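Local coordinates for protein sorbitol-6-phosphate dehydrogenase (PDB 5O3Z) that catalyses the reversible NAD-dependent oxidation of sorbitol 6-phosphate at C2 to fructose 6-phosphate, as a short-chain dehydrogenase/reductase, at residues 22-27 / 48-53; 27-32 / 237-242. All coordinates share one frame; numbering follows the deposited sequence.

Contact 1: 22-27 / 48-53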
loop_
_atom_site.group_PDB
_atom_site.type_symbol
_atom_site.label_atom_id
_atom_site.label_comp_id
_atom_site.label_asym_id
_atom_site.label_seq_id
_atom_site.Cartn_x
_atom_site.Cartn_y
_atom_site.Cartn_z
ATOM N N LEU A 22 14.474 19.549 16.323
ATOM C CA LEU A 22 13.290 19.033 16.996
ATOM C C LEU A 22 13.334 19.276 18.494
ATOM O O LEU A 22 12.297 19.517 19.097
ATOM C CB LEU A 22 13.083 17.548 16.721
ATOM C CG LEU A 22 12.822 17.147 15.282
ATOM C CD1 LEU A 22 12.894 15.615 15.181
ATOM C CD2 LEU A 22 11.434 17.639 14.850
ATOM N N CYS A 23 14.537 19.158 19.097
ATOM C CA CYS A 23 14.703 19.466 20.554
ATOM C C CYS A 23 14.273 20.909 20.867
ATOM O O CYS A 23 13.540 21.151 21.807
ATOM C CB CYS A 23 16.166 19.254 20.984
ATOM S SG CYS A 23 16.645 17.511 21.074
ATOM N N GLU A 24 14.712 21.843 20.052
ATOM C CA GLU A 24 14.367 23.271 20.281
ATOM C C GLU A 24 12.866 23.523 20.096
ATOM O O GLU A 24 12.179 24.221 20.899
ATOM C CB GLU A 24 15.127 24.150 19.321
ATOM C CG GLU A 24 16.621 23.971 19.454
ATOM C CD GLU A 24 17.438 25.123 18.900
ATOM O OE1 GLU A 24 16.988 26.285 18.966
ATOM O OE2 GLU A 24 18.552 24.866 18.429
ATOM N N GLY A 25 12.345 22.886 19.050
ATOM C CA GLY A 25 10.941 22.978 18.712
ATOM C C GLY A 25 10.069 22.384 19.776
ATOM O O GLY A 25 9.023 22.913 20.066
ATOM N N LEU A 26 10.503 21.274 20.391
ATOM C CA LEU A 26 9.776 20.682 21.485
ATOM C C LEU A 26 9.837 21.512 22.773
ATOM O O LEU A 26 8.915 21.505 23.564
ATOM C CB LEU A 26 10.298 19.292 21.773
ATOM C CG LEU A 26 9.922 18.241 20.702
ATOM C CD1 LEU A 26 10.872 17.061 20.795
ATOM C CD2 LEU A 26 8.520 17.765 20.960
ATOM N N ALA A 27 10.940 22.179 22.999
ATOM C CA ALA A 27 11.017 23.042 24.212
ATOM C C ALA A 27 10.014 24.194 24.032
ATOM O O ALA A 27 9.192 24.459 24.892
ATOM C CB ALA A 27 12.422 23.564 24.347
ATOM N N ASP A 48 22.001 23.507 27.165
ATOM C CA ASP A 48 22.364 24.787 27.841
ATOM C C ASP A 48 21.671 25.922 27.071
ATOM O O ASP A 48 21.000 26.738 27.651
ATOM C CB ASP A 48 23.905 25.021 27.804
ATOM C CG ASP A 48 24.684 24.194 28.883
ATOM O OD1 ASP A 48 24.079 23.592 29.804
ATOM O OD2 ASP A 48 25.941 24.182 28.813
ATOM N N THR A 49 21.842 25.956 25.764
ATOM C CA THR A 49 21.057 26.873 24.901
ATOM C C THR A 49 19.554 26.874 25.233
ATOM O O THR A 49 18.933 27.918 25.445
ATOM C CB THR A 49 21.263 26.476 23.447
ATOM O OG1 THR A 49 22.655 26.606 23.145
ATOM C CG2 THR A 49 20.409 27.335 22.480
ATOM N N ILE A 50 18.955 25.696 25.303
ATOM C CA ILE A 50 17.537 25.575 25.688
ATOM C C ILE A 50 17.283 26.106 27.107
ATOM O O ILE A 50 16.334 26.863 27.316
ATOM C CB ILE A 50 17.007 24.126 25.471
ATOM C CG1 ILE A 50 16.855 23.887 23.953
ATOM C CG2 ILE A 50 15.684 23.857 26.235
ATOM C CD1 ILE A 50 17.249 22.506 23.511
ATOM N N ASN A 51 18.110 25.771 28.086
ATOM C CA ASN A 51 17.915 26.381 29.436
ATOM C C ASN A 51 18.210 27.903 29.516
ATOM O O ASN A 51 17.570 28.618 30.270
ATOM C CB ASN A 51 18.708 25.636 30.499
ATOM C CG ASN A 51 18.252 24.194 30.657
ATOM O OD1 ASN A 51 17.089 23.843 30.381
ATOM N ND2 ASN A 51 19.146 23.362 31.139
ATOM N N SER A 52 19.134 28.398 28.701
ATOM C CA SER A 52 19.393 29.840 28.590
ATOM C C SER A 52 18.200 30.644 28.054
ATOM O O SER A 52 18.177 31.890 28.232
ATOM C CB SER A 52 20.578 30.111 27.665
ATOM O OG SER A 52 21.762 29.692 28.322
ATOM N N ARG A 53 17.268 29.975 27.343
ATOM C CA ARG A 53 16.052 30.608 26.842
ATOM C C ARG A 53 14.800 30.309 27.649
ATOM O O ARG A 53 13.936 31.181 27.755
ATOM C CB ARG A 53 15.837 30.234 25.390
ATOM C CG ARG A 53 14.386 30.263 24.932
ATOM C CD ARG A 53 14.270 30.270 23.427
ATOM N NE ARG A 53 12.911 30.676 23.049
ATOM C CZ ARG A 53 12.436 30.657 21.805
ATOM N NH1 ARG A 53 13.184 30.245 20.785
ATOM N NH2 ARG A 53 11.193 31.031 21.563
#

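Contact 2: 27-32 / 237-242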
loop_
_atom_site.group_PDB
_atom_site.type_symbol
_atom_site.label_atom_id
_atom_site.label_comp_id
_atom_site.label_asym_id
_atom_site.label_seq_id
_atom_site.Cartn_x
_atom_site.Cartn_y
_atom_site.Cartn_z
ATOM N N ALA A 27 10.940 22.179 22.999
ATOM C CA ALA A 27 11.017 23.042 24.212
ATOM C C ALA A 27 10.014 24.194 24.032
ATOM O O ALA A 27 9.192 24.459 24.892
ATOM C CB ALA A 27 12.422 23.564 24.347
ATOM N N GLN A 28 10.070 24.822 22.873
ATOM C CA GLN A 28 9.076 25.862 22.512
ATOM C C GLN A 28 7.632 25.445 22.694
ATOM O O GLN A 28 6.842 26.171 23.304
ATOM C CB GLN A 28 9.301 26.304 21.090
ATOM C CG GLN A 28 8.468 27.512 20.694
ATOM C CD GLN A 28 8.562 27.686 19.223
ATOM O OE1 GLN A 28 8.109 26.794 18.455
ATOM N NE2 GLN A 28 9.217 28.759 18.784
ATOM N N ALA A 29 7.277 24.262 22.228
ATOM C CA ALA A 29 5.932 23.697 22.456
ATOM C C ALA A 29 5.602 23.381 23.902
ATOM O O ALA A 29 4.514 22.880 24.205
ATOM C CB ALA A 29 5.758 22.445 21.619
ATOM N N GLY A 30 6.534 23.638 24.834
ATOM C CA GLY A 30 6.280 23.361 26.212
ATOM C C GLY A 30 6.797 22.063 26.801
ATOM O O GLY A 30 6.421 21.734 27.921
ATOM N N TYR A 31 7.635 21.316 26.072
ATOM C CA TYR A 31 8.200 20.062 26.606
ATOM C C TYR A 31 9.489 20.313 27.442
ATOM O O TYR A 31 10.339 21.156 27.092
ATOM C CB TYR A 31 8.482 19.022 25.462
ATOM C CG TYR A 31 7.238 18.347 24.775
ATOM C CD1 TYR A 31 6.561 18.962 23.713
ATOM C CD2 TYR A 31 6.814 17.068 25.154
ATOM C CE1 TYR A 31 5.493 18.329 23.093
ATOM C CE2 TYR A 31 5.740 16.442 24.563
ATOM C CZ TYR A 31 5.065 17.094 23.542
ATOM O OH TYR A 31 4.018 16.439 22.960
ATOM N N HIS A 32 9.675 19.494 28.464
ATOM C CA HIS A 32 11.047 19.250 28.998
ATOM C C HIS A 32 11.760 18.270 28.060
ATOM O O HIS A 32 11.154 17.311 27.601
ATOM C CB HIS A 32 11.002 18.686 30.397
ATOM C CG HIS A 32 10.754 19.725 31.436
ATOM N ND1 HIS A 32 9.504 20.267 31.666
ATOM C CD2 HIS A 32 11.594 20.298 32.335
ATOM C CE1 HIS A 32 9.597 21.145 32.656
ATOM N NE2 HIS A 32 10.854 21.175 33.076
ATOM N N VAL A 237 4.317 18.054 11.882
ATOM C CA VAL A 237 3.688 16.749 11.862
ATOM C C VAL A 237 4.008 15.967 13.160
ATOM O O VAL A 237 3.140 15.329 13.784
ATOM C CB VAL A 237 4.187 15.967 10.624
ATOM C CG1 VAL A 237 3.729 14.529 10.656
ATOM C CG2 VAL A 237 3.758 16.613 9.306
ATOM N N LEU A 238 5.277 15.985 13.525
ATOM C CA LEU A 238 5.677 15.389 14.806
ATOM C C LEU A 238 4.784 15.858 15.964
ATOM O O LEU A 238 4.218 15.058 16.751
ATOM C CB LEU A 238 7.155 15.658 15.049
ATOM C CG LEU A 238 7.778 14.862 16.210
ATOM C CD1 LEU A 238 9.262 14.746 15.945
ATOM C CD2 LEU A 238 7.552 15.527 17.553
ATOM N N LEU A 239 4.580 17.167 16.029
ATOM C CA LEU A 239 3.816 17.753 17.156
ATOM C C LEU A 239 2.388 17.309 17.143
ATOM O O LEU A 239 1.796 17.062 18.208
ATOM C CB LEU A 239 3.879 19.266 17.118
ATOM C CG LEU A 239 5.234 19.916 17.465
ATOM C CD1 LEU A 239 5.183 21.440 17.299
ATOM C CD2 LEU A 239 5.675 19.504 18.848
ATOM N N PHE A 240 1.830 17.122 15.933
ATOM C CA PHE A 240 0.451 16.773 15.865
ATOM C C PHE A 240 0.319 15.363 16.326
ATOM O O PHE A 240 -0.478 15.084 17.252
ATOM C CB PHE A 240 -0.146 16.996 14.446
ATOM C CG PHE A 240 -1.516 16.436 14.336
ATOM C CD1 PHE A 240 -2.565 17.006 15.061
ATOM C CD2 PHE A 240 -1.743 15.247 13.678
ATOM C CE1 PHE A 240 -3.835 16.451 15.046
ATOM C CE2 PHE A 240 -2.996 14.686 13.649
ATOM C CZ PHE A 240 -4.053 15.292 14.334
ATOM N N TYR A 241 1.095 14.422 15.733
ATOM C CA TYR A 241 0.992 12.990 16.160
ATOM C C TYR A 241 1.438 12.711 17.623
ATOM O O TYR A 241 0.997 11.767 18.286
ATOM C CB TYR A 241 1.579 12.013 15.099
ATOM C CG TYR A 241 0.724 11.957 13.794
ATOM C CD1 TYR A 241 -0.338 11.073 13.681
ATOM C CD2 TYR A 241 0.956 12.791 12.741
ATOM C CE1 TYR A 241 -1.170 11.067 12.523
ATOM C CE2 TYR A 241 0.170 12.758 11.590
ATOM C CZ TYR A 241 -0.867 11.897 11.481
ATOM O OH TYR A 241 -1.652 11.802 10.353
ATOM N N ALA A 242 2.229 13.609 18.167
ATOM C CA ALA A 242 2.606 13.506 19.606
ATOM C C ALA A 242 1.530 14.041 20.555
ATOM O O ALA A 242 1.520 13.725 21.749
ATOM C CB ALA A 242 3.920 14.256 19.827
HETATM O O HOH W 1 3.902 14.013 23.334
#

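Contact 1: 22-27 / 48-53
Ile50 points into the groove between two neighbouring helices of the Rossmann fold, meeting Cys23, Glu24 and Ala27, which lie along one side of helix 17-28. The axes of the short segments run nearly parallel, 23° apart, and approach no closer than 10.6 Å; at that spacing a branched side chain can bridge the gap. From CB the residue divides in two. Methyl CG2 stands anti to the backbone N and rests on Ala27 CB at 3.8 Å, the closest approach between the segments. The other branch, CG1, lies anti to the carbonyl carbon (chi1 -73°) and is directed one helical turn back along 22-27. Its terminal CD1 lies a loose 4.3 Å from Cys23 CB. The two branches thus straddle one turn, from Cys23 to Ala27. Leu46 of helix 40-54 extends the same seam against Cys23 and Glu24, while Cys23 and Leu26 face the sheet strands 8-12 and 32-37 beneath. Toward the outer side the character changes: Glu24 OE1 and Arg53 NH1 have opposite charges but remain 5.8 Å apart, too far for a salt bridge. Ile50 CD1 sits about equally loosely against two atoms of Glu24, 4.3 Å from N and 4.4 Å from CG.

Contact 2: 27-32 / 237-242
The Schellman motif that ends helix 17-28 packs against the C-terminal part of helix 231-242, at Leu239 and Ala242. Gly30 takes a positive phi of 97°, and its N donates to Ala27 O at 2.8 Å; the second bond of the motif probably runs from Tyr31 N to Leu26 O. This turn reverses the chain into strand 32-37 and presents Ala29 and Tyr31 to the opposing helix. Leu239 supplies the apolar centre through a single methyl: CD2 lies 4.0 Å from Ala29 CB and 4.4 Å from Tyr31 CE1, approaching the ring obliquely. The phenol group extends beyond Leu239, carried there by a chi1 of -71° that sets CG anti to the carbonyl carbon. Its OH stands 3.8 Å from Ala242 CB. Ala242 O is too distant for a direct bond, and one water spans the gap, donating to Ala242 O at 2.9 Å and lying a short 2.5 Å from Tyr31 OH. One aromatic group therefore combines apolar packing at its ring with a water bridge at its hydroxyl. Phe240 and Tyr241, on the far side of helix 231-242, meet their counterparts in a second subunit, by ring stacking and by a hydroxyl-to-hydroxyl hydrogen bond. A late helix that packs on the first Rossmann helix and also meets that subunit is consistent with the dimer interface common in tetrameric short-chain dehydrogenases.

Strand 8-12 opens the chain and leads into helix 17-28, the element both contacts use. Contact 1 closes a short loop: the chain passes through strand 32-37 and returns in helix 40-54, so the helices of two successive strand-helix units are joined. Contact 2 closes a much longer one, with 204 residues between its segments and most of the parallel sheet among them, before helix 231-242 returns. The segments alternate along the sequence, so the two loops cross rather than nest, sharing Ala27. Helix 17-28 thus lies between 40-54 and 231-242, with Leu26 CD2 packing 3.9 Å from Leu239 CD2, so helices from early and late in the chain both pack on it.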